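Local coordinates for hypothetical protein (Uncultured marine organism, PDB 2OP5), which is of unknown function but forms a dimer with a ferredoxin-like fold, related by family to the dimeric alpha-beta barrel proteins, at residues A[42-54]-A[65-79]. Residues are numbered along the deposited sequence; the frame is centred on the assembly and turned at random.
Sequences RLSAAGLIRHVIS and SMVFEYDSKEGYQKC
The imidazole of H51 lies flat on the ring of F68 in an offset stack, centroids 4.0 Å apart and planes 16° from parallel. With its CG anti to the backbone N (chi1 -180°), H51 sets CD2 over the centre of the phenyl face, while NE2 comes within 3.3 Å of F68 CZ. The selenium of M66 meets the imidazole at its edge, 3.8 Å from H51 NE2, and M66 CE runs on alongside I53. L48 CD1 sits at the edge of the F68 ring and also reaches Y70 CE2 at 3.6 Å. W35 packs on both stacked rings, and Y40 OH is hydrogen-bonded to H51 ND1, which together with the stack is likely to hold the imidazole's rotation. An alanine in place of F68 would probably leave one imidazole face without its stacking partner and open a gap beside L48 CD1.

These side chains share one face of the antiparallel hairpin. A classic beta bulge shifts its register, E69 O accepting from both I49 N (2.8 Å) and R50 N (3.3 Å). On the opposite face R50 and E69 run side by side, charges near but unbonded; R50 instead forms a salt bridge with E112 of the second subunit, and E69 OE1 one with R50 of that subunit as well as a hydrogen bond with T8. Aromatic and apolar groups thus bury one face beneath the helices, whereas on the other R50 and E69 make charged links to the second subunit, whose strand also extends the sheet along R50 to S54.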
ATOM      1  N   ARG A  42       3.129 -13.926  15.958  1.00 27.41           N
ATOM      2  CA  ARG A  42       1.753 -14.318  16.258  1.00 28.13           C
ATOM      3  C   ARG A  42       0.736 -13.812  15.239  1.00 28.18           C
ATOM      4  O   ARG A  42      -0.241 -14.508  14.961  1.00 29.07           O
ATOM      5  CB  ARG A  42       1.377 -13.914  17.689  1.00 28.26           C
ATOM      6  CG  ARG A  42       2.102 -14.808  18.684  1.00 29.14           C
ATOM      7  CD  ARG A  42       1.900 -14.461  20.160  1.00 29.44           C
ATOM      8  NE  ARG A  42       2.674 -13.282  20.543  1.00 29.58           N
ATOM      9  CZ  ARG A  42       2.193 -12.063  20.733  1.00 26.87           C
ATOM     10  NH1 ARG A  42       0.904 -11.799  20.621  1.00 27.36           N
ATOM     11  NH2 ARG A  42       3.029 -11.100  21.070  1.00 27.31           N
ATOM     12  N   LEU A  43       0.953 -12.614  14.707  1.00 27.32           N
ATOM     13  CA  LEU A  43       0.086 -12.069  13.688  1.00 27.51           C
ATOM     14  C   LEU A  43       0.299 -12.852  12.387  1.00 27.16           C
ATOM     15  O   LEU A  43      -0.647 -13.147  11.667  1.00 25.22           O
ATOM     16  CB  LEU A  43       0.362 -10.577  13.465  1.00 28.05           C
ATOM     17  CG  LEU A  43       0.070  -9.532  14.555  1.00 27.53           C
ATOM     18  CD1 LEU A  43       0.565  -8.179  14.111  1.00 27.97           C
ATOM     19  CD2 LEU A  43      -1.416  -9.416  14.913  1.00 26.55           C
ATOM     20  N   SER A  44       1.537 -13.228  12.095  1.00 27.63           N
ATOM     21  CA  SER A  44       1.801 -13.987  10.858  1.00 27.86           C
ATOM     22  C   SER A  44       1.115 -15.354  10.901  1.00 27.13           C
ATOM     23  O   SER A  44       0.576 -15.797   9.890  1.00 26.95           O
ATOM     24  CB  SER A  44       3.298 -14.132  10.549  1.00 27.43           C
ATOM     25  OG  SER A  44       3.901 -15.242  11.190  1.00 30.99           O
ATOM     26  N   ALA A  45       1.084 -15.987  12.073  1.00 26.48           N
ATOM     27  CA  ALA A  45       0.375 -17.257  12.228  1.00 26.69           C
ATOM     28  C   ALA A  45      -1.133 -17.037  12.082  1.00 27.08           C
ATOM     29  O   ALA A  45      -1.853 -17.941  11.659  1.00 27.34           O
ATOM     30  CB  ALA A  45       0.686 -17.870  13.565  1.00 27.06           C
ATOM     31  N   ALA A  46      -1.607 -15.835  12.421  1.00 26.94           N
ATOM     32  CA  ALA A  46      -3.038 -15.498  12.306  1.00 27.14           C
ATOM     33  C   ALA A  46      -3.477 -15.022  10.916  1.00 27.14           C
ATOM     34  O   ALA A  46      -4.661 -14.784  10.707  1.00 28.36           O
ATOM     35  CB  ALA A  46      -3.442 -14.453  13.368  1.00 26.90           C
ATOM     36  N   GLY A  47      -2.544 -14.856   9.986  1.00 26.71           N
ATOM     37  CA  GLY A  47      -2.902 -14.417   8.650  1.00 26.76           C
ATOM     38  C   GLY A  47      -2.159 -13.212   8.106  1.00 27.25           C
ATOM     39  O   GLY A  47      -2.363 -12.854   6.941  1.00 25.76           O
ATOM     40  N   LEU A  48      -1.338 -12.542   8.923  1.00 26.61           N
ATOM     41  CA  LEU A  48      -0.549 -11.437   8.378  1.00 26.82           C
ATOM     42  C   LEU A  48       0.542 -12.069   7.507  1.00 27.56           C
ATOM     43  O   LEU A  48       1.269 -12.978   7.949  1.00 27.49           O
ATOM     44  CB  LEU A  48       0.069 -10.558   9.469  1.00 26.64           C
ATOM     45  CG  LEU A  48       0.815  -9.319   8.973  1.00 25.85           C
ATOM     46  CD1 LEU A  48      -0.134  -8.285   8.395  1.00 24.97           C
ATOM     47  CD2 LEU A  48       1.639  -8.713  10.082  1.00 25.69           C
ATOM     48  N   ILE A  49       0.596 -11.630   6.253  1.00 27.77           N
ATOM     49  CA  ILE A  49       1.606 -12.064   5.296  1.00 28.55           C
ATOM     50  C   ILE A  49       2.741 -11.066   5.219  1.00 28.45           C
ATOM     51  O   ILE A  49       3.903 -11.442   5.225  1.00 27.30           O
ATOM     52  CB  ILE A  49       1.006 -12.193   3.876  1.00 28.90           C
ATOM     53  CG1 ILE A  49      -0.096 -13.264   3.882  1.00 30.24           C
ATOM     54  CG2 ILE A  49       2.111 -12.484   2.832  1.00 29.99           C
ATOM     55  CD1 ILE A  49      -0.893 -13.374   2.582  1.00 30.67           C
ATOM     56  N   ARG A  50       2.393  -9.786   5.165  1.00 29.51           N
ATOM     57  CA  ARG A  50       3.371  -8.739   4.970  1.00 31.39           C
ATOM     58  C   ARG A  50       2.928  -7.425   5.617  1.00 29.16           C
ATOM     59  O   ARG A  50       1.736  -7.149   5.722  1.00 27.78           O
ATOM     60  CB  ARG A  50       3.583  -8.562   3.463  1.00 31.76           C
ATOM     61  CG  ARG A  50       4.748  -7.665   3.054  1.00 35.39           C
ATOM     62  CD  ARG A  50       4.753  -7.469   1.559  1.00 36.99           C
ATOM     63  NE  ARG A  50       5.123  -8.704   0.855  1.00 40.64           N
ATOM     64  CZ  ARG A  50       6.297  -8.936   0.266  1.00 41.74           C
ATOM     65  NH1 ARG A  50       7.271  -8.015   0.244  1.00 40.10           N
ATOM     66  NH2 ARG A  50       6.495 -10.113  -0.337  1.00 44.82           N
ATOM     67  N   HIS A  51       3.910  -6.643   6.056  1.00 28.28           N
ATOM     68  CA  HIS A  51       3.695  -5.336   6.691  1.00 27.90           C
ATOM     69  C   HIS A  51       4.875  -4.464   6.336  1.00 26.68           C
ATOM     70  O   HIS A  51       5.993  -4.767   6.705  1.00 27.21           O
ATOM     71  CB  HIS A  51       3.534  -5.439   8.202  1.00 27.73           C
ATOM     72  CG  HIS A  51       3.306  -4.120   8.887  1.00 28.27           C
ATOM     73  ND1 HIS A  51       3.783  -3.845  10.150  1.00 28.68           N
ATOM     74  CD2 HIS A  51       2.666  -2.997   8.476  1.00 29.84           C
ATOM     75  CE1 HIS A  51       3.406  -2.629  10.508  1.00 29.41           C
ATOM     76  NE2 HIS A  51       2.729  -2.089   9.509  1.00 30.59           N
ATOM     77  N   VAL A  52       4.603  -3.387   5.615  1.00 26.22           N
ATOM     78  CA  VAL A  52       5.611  -2.473   5.095  1.00 26.64           C
ATOM     79  C   VAL A  52       5.330  -1.071   5.601  1.00 27.11           C
ATOM     80  O   VAL A  52       4.196  -0.566   5.509  1.00 26.93           O
ATOM     81  CB  VAL A  52       5.572  -2.420   3.558  1.00 26.97           C
ATOM     82  CG1 VAL A  52       6.861  -1.792   3.021  1.00 28.27           C
ATOM     83  CG2 VAL A  52       5.389  -3.809   2.983  1.00 28.45           C
ATOM     84  N   ILE A  53       6.362  -0.452   6.154  1.00 27.48           N
ATOM     85  CA  ILE A  53       6.263   0.888   6.683  1.00 27.66           C
ATOM     86  C   ILE A  53       7.181   1.729   5.823  1.00 27.77           C
ATOM     87  O   ILE A  53       8.341   1.370   5.590  1.00 26.25           O
ATOM     88  CB  ILE A  53       6.699   0.978   8.167  1.00 27.31           C
ATOM     89  CG1 ILE A  53       5.896  -0.028   9.002  1.00 27.93           C
ATOM     90  CG2 ILE A  53       6.518   2.421   8.674  1.00 27.59           C
ATOM     91  CD1 ILE A  53       6.327  -0.152  10.457  1.00 28.16           C
ATOM     92  N   SER A  54       6.655   2.869   5.412  1.00 28.34           N
ATOM     93  CA  SER A  54       7.329   3.750   4.501  1.00 31.17           C
ATOM     94  C   SER A  54       7.203   5.236   4.905  1.00 29.60           C
ATOM     95  O   SER A  54       6.236   5.649   5.520  1.00 28.90           O
ATOM     96  CB  SER A  54       6.745   3.493   3.095  1.00 31.42           C
ATOM     97  OG  SER A  54       6.921   4.612   2.242  1.00 37.72           O
ATOM     98  N   SER A  65       3.227   5.868   5.488  1.00 26.33           N
ATOM     99  CA  SER A  65       2.331   4.852   4.913  1.00 26.56           C
ATOM    100  C   SER A  65       2.641   3.468   5.464  1.00 25.79           C
ATOM    101  O   SER A  65       3.810   3.137   5.754  1.00 24.35           O
ATOM    102  CB  SER A  65       2.476   4.805   3.407  1.00 27.12           C
ATOM    103  OG  SER A  65       3.766   4.409   3.032  1.00 31.42           O
HETATM  104  N   MSE A  66       1.582   2.683   5.624  1.00 24.26           N
HETATM  105  CA  MSE A  66       1.675   1.321   6.048  1.00 24.49           C
HETATM  106  C   MSE A  66       0.781   0.494   5.169  1.00 25.76           C
HETATM  107  O   MSE A  66      -0.339   0.889   4.851  1.00 25.85           O
HETATM  108  CB  MSE A  66       1.218   1.148   7.488  1.00 25.12           C
HETATM  109  CG  MSE A  66       2.187   1.745   8.465  1.00 26.29           C
HETATM  110 SE   MSE A  66       1.707   1.443  10.326  0.75 20.37          SE
HETATM  111  CE  MSE A  66       3.310   2.216  11.004  1.00 25.89           C
ATOM    112  N   VAL A  67       1.293  -0.647   4.755  1.00 27.10           N
ATOM    113  CA  VAL A  67       0.522  -1.566   3.960  1.00 27.14           C
ATOM    114  C   VAL A  67       0.582  -2.893   4.714  1.00 27.70           C
ATOM    115  O   VAL A  67       1.682  -3.423   4.966  1.00 26.75           O
ATOM    116  CB  VAL A  67       1.070  -1.729   2.524  1.00 27.21           C
ATOM    117  CG1 VAL A  67       0.245  -2.755   1.769  1.00 26.44           C
ATOM    118  CG2 VAL A  67       1.108  -0.382   1.764  1.00 26.40           C
ATOM    119  N   PHE A  68      -0.592  -3.384   5.115  1.00 27.75           N
ATOM    120  CA  PHE A  68      -0.720  -4.666   5.803  1.00 28.13           C
ATOM    121  C   PHE A  68      -1.413  -5.571   4.810  1.00 28.59           C
ATOM    122  O   PHE A  68      -2.486  -5.217   4.289  1.00 27.38           O
ATOM    123  CB  PHE A  68      -1.658  -4.607   7.020  1.00 29.25           C
ATOM    124  CG  PHE A  68      -1.210  -3.702   8.144  1.00 28.49           C
ATOM    125  CD1 PHE A  68      -1.393  -2.330   8.059  1.00 28.75           C
ATOM    126  CD2 PHE A  68      -0.689  -4.238   9.305  1.00 28.44           C
ATOM    127  CE1 PHE A  68      -1.015  -1.493   9.117  1.00 31.44           C
ATOM    128  CE2 PHE A  68      -0.308  -3.419  10.369  1.00 29.94           C
ATOM    129  CZ  PHE A  68      -0.475  -2.040  10.281  1.00 29.96           C
ATOM    130  N   GLU A  69      -0.848  -6.756   4.610  1.00 28.82           N
ATOM    131  CA  GLU A  69      -1.408  -7.737   3.695  1.00 30.00           C
ATOM    132  C   GLU A  69      -1.723  -9.035   4.429  1.00 29.69           C
ATOM    133  O   GLU A  69      -0.890  -9.564   5.176  1.00 27.43           O
ATOM    134  CB  GLU A  69      -0.427  -7.996   2.566  1.00 30.87           C
ATOM    135  CG  GLU A  69      -0.137  -6.740   1.769  1.00 32.82           C
ATOM    136  CD  GLU A  69       0.720  -7.007   0.576  1.00 35.11           C
ATOM    137  OE1 GLU A  69       0.613  -8.100  -0.004  1.00 37.15           O
ATOM    138  OE2 GLU A  69       1.480  -6.107   0.197  1.00 39.25           O
ATOM    139  N   TYR A  70      -2.929  -9.547   4.177  1.00 29.04           N
ATOM    140  CA  TYR A  70      -3.410 -10.733   4.832  1.00 27.75           C
ATOM    141  C   TYR A  70      -3.845 -11.780   3.839  1.00 27.39           C
ATOM    142  O   TYR A  70      -4.288 -11.456   2.740  1.00 25.94           O
ATOM    143  CB  TYR A  70      -4.604 -10.397   5.740  1.00 28.20           C
ATOM    144  CG  TYR A  70      -4.376  -9.242   6.704  1.00 28.26           C
ATOM    145  CD1 TYR A  70      -4.653  -7.945   6.322  1.00 27.50           C
ATOM    146  CD2 TYR A  70      -3.886  -9.455   7.996  1.00 28.51           C
ATOM    147  CE1 TYR A  70      -4.451  -6.879   7.178  1.00 28.99           C
ATOM    148  CE2 TYR A  70      -3.679  -8.376   8.888  1.00 27.82           C
ATOM    149  CZ  TYR A  70      -3.958  -7.093   8.461  1.00 28.62           C
ATOM    150  OH  TYR A  70      -3.790  -5.996   9.297  1.00 29.31           O
ATOM    151  N   ASP A  71      -3.735 -13.046   4.267  1.00 27.71           N
ATOM    152  CA  ASP A  71      -4.181 -14.193   3.485  1.00 27.95           C
ATOM    153  C   ASP A  71      -5.715 -14.186   3.323  1.00 27.34           C
ATOM    154  O   ASP A  71      -6.233 -14.817   2.408  1.00 26.79           O
ATOM    155  CB  ASP A  71      -3.697 -15.517   4.125  1.00 28.48           C
ATOM    156  CG  ASP A  71      -4.250 -15.754   5.536  1.00 30.01           C
ATOM    157  OD1 ASP A  71      -5.150 -15.031   6.002  1.00 32.67           O
ATOM    158  OD2 ASP A  71      -3.801 -16.703   6.191  1.00 34.37           O
ATOM    159  N   SER A  72      -6.412 -13.459   4.214  1.00 26.67           N
ATOM    160  CA  SER A  72      -7.867 -13.386   4.228  1.00 26.29           C
ATOM    161  C   SER A  72      -8.358 -12.268   5.140  1.00 27.17           C
ATOM    162  O   SER A  72      -7.627 -11.795   6.024  1.00 26.46           O
ATOM    163  CB  SER A  72      -8.440 -14.697   4.774  1.00 26.21           C
ATOM    164  OG  SER A  72      -8.161 -14.860   6.170  1.00 23.71           O
ATOM    165  N   LYS A  73      -9.620 -11.896   4.965  1.00 27.19           N
ATOM    166  CA  LYS A  73     -10.252 -10.884   5.801  1.00 27.89           C
ATOM    167  C   LYS A  73     -10.471 -11.425   7.225  1.00 28.22           C
ATOM    168  O   LYS A  73     -10.553 -10.661   8.203  1.00 28.46           O
ATOM    169  CB  LYS A  73     -11.587 -10.444   5.200  1.00 27.62           C
ATOM    170  CG  LYS A  73     -12.161  -9.216   5.890  1.00 30.32           C
ATOM    171  CD  LYS A  73     -13.390  -8.691   5.189  1.00 33.81           C
ATOM    172  CE  LYS A  73     -14.091  -7.624   6.020  1.00 36.03           C
ATOM    173  NZ  LYS A  73     -14.577  -8.218   7.289  1.00 36.54           N
ATOM    174  N   GLU A  74     -10.600 -12.741   7.336  1.00 27.74           N
ATOM    175  CA  GLU A  74     -10.759 -13.369   8.615  1.00 27.94           C
ATOM    176  C   GLU A  74      -9.429 -13.226   9.355  1.00 28.18           C
ATOM    177  O   GLU A  74      -9.399 -12.980  10.569  1.00 27.22           O
ATOM    178  CB  GLU A  74     -11.133 -14.837   8.434  1.00 27.99           C
ATOM    179  CG  GLU A  74     -11.684 -15.473   9.674  1.00 31.65           C
ATOM    180  CD  GLU A  74     -12.906 -14.732  10.217  1.00 34.57           C
ATOM    181  OE1 GLU A  74     -13.775 -14.266   9.414  1.00 36.41           O
ATOM    182  OE2 GLU A  74     -12.990 -14.620  11.454  1.00 36.03           O
ATOM    183  N   GLY A  75      -8.329 -13.390   8.625  1.00 28.00           N
ATOM    184  CA  GLY A  75      -7.000 -13.174   9.188  1.00 28.27           C
ATOM    185  C   GLY A  75      -6.818 -11.744   9.669  1.00 27.94           C
ATOM    186  O   GLY A  75      -6.229 -11.501  10.723  1.00 29.35           O
ATOM    187  N   TYR A  76      -7.315 -10.791   8.899  1.00 28.51           N
ATOM    188  CA  TYR A  76      -7.279  -9.376   9.318  1.00 29.20           C
ATOM    189  C   TYR A  76      -7.939  -9.179  10.680  1.00 29.21           C
ATOM    190  O   TYR A  76      -7.368  -8.521  11.555  1.00 28.97           O
ATOM    191  CB  TYR A  76      -7.948  -8.479   8.273  1.00 30.11           C
ATOM    192  CG  TYR A  76      -8.361  -7.113   8.779  1.00 30.96           C
ATOM    193  CD1 TYR A  76      -7.433  -6.106   8.932  1.00 32.32           C
ATOM    194  CD2 TYR A  76      -9.680  -6.830   9.088  1.00 30.72           C
ATOM    195  CE1 TYR A  76      -7.786  -4.864   9.405  1.00 30.76           C
ATOM    196  CE2 TYR A  76     -10.046  -5.571   9.558  1.00 32.05           C
ATOM    197  CZ  TYR A  76      -9.082  -4.598   9.708  1.00 31.95           C
ATOM    198  OH  TYR A  76      -9.395  -3.334  10.157  1.00 33.06           O
ATOM    199  N   GLN A  77      -9.136  -9.749  10.851  1.00 29.04           N
ATOM    200  CA  GLN A  77      -9.895  -9.608  12.099  1.00 29.51           C
ATOM    201  C   GLN A  77      -9.276 -10.334  13.302  1.00 29.15           C
ATOM    202  O   GLN A  77      -9.350  -9.854  14.437  1.00 28.32           O
ATOM    203  CB  GLN A  77     -11.351 -10.027  11.909  1.00 29.72           C
ATOM    204  CG  GLN A  77     -12.245  -8.942  11.277  1.00 32.63           C
ATOM    205  N   LYS A  78      -8.687 -11.501  13.074  1.00 29.22           N
ATOM    206  CA  LYS A  78      -7.990 -12.185  14.152  1.00 28.54           C
ATOM    207  C   LYS A  78      -6.774 -11.336  14.531  1.00 27.45           C
ATOM    208  O   LYS A  78      -6.447 -11.233  15.694  1.00 25.44           O
ATOM    209  CB  LYS A  78      -7.567 -13.599  13.760  1.00 28.07           C
ATOM    210  CG  LYS A  78      -8.748 -14.546  13.532  1.00 29.30           C
ATOM    211  CD  LYS A  78      -8.343 -15.978  13.206  1.00 30.87           C
ATOM    212  CE  LYS A  78      -7.469 -16.111  11.957  1.00 33.04           C
ATOM    213  NZ  LYS A  78      -7.178 -17.543  11.675  1.00 35.39           N
ATOM    214  N   CYS A  79      -6.121 -10.714  13.548  1.00 27.97           N
ATOM    215  CA  CYS A  79      -4.957  -9.866  13.831  1.00 27.51           C
ATOM    216  C   CYS A  79      -5.339  -8.610  14.593  1.00 27.63           C
ATOM    217  O   CYS A  79      -4.535  -8.102  15.336  1.00 27.36           O
ATOM    218  CB  CYS A  79      -4.186  -9.525  12.557  1.00 27.76           C
ATOM    219  SG  CYS A  79      -3.209 -10.903  11.982  1.00 27.32           S
TER
HETATM  220  O   HOH W   1       4.376   4.749   0.445  1.00 36.09           O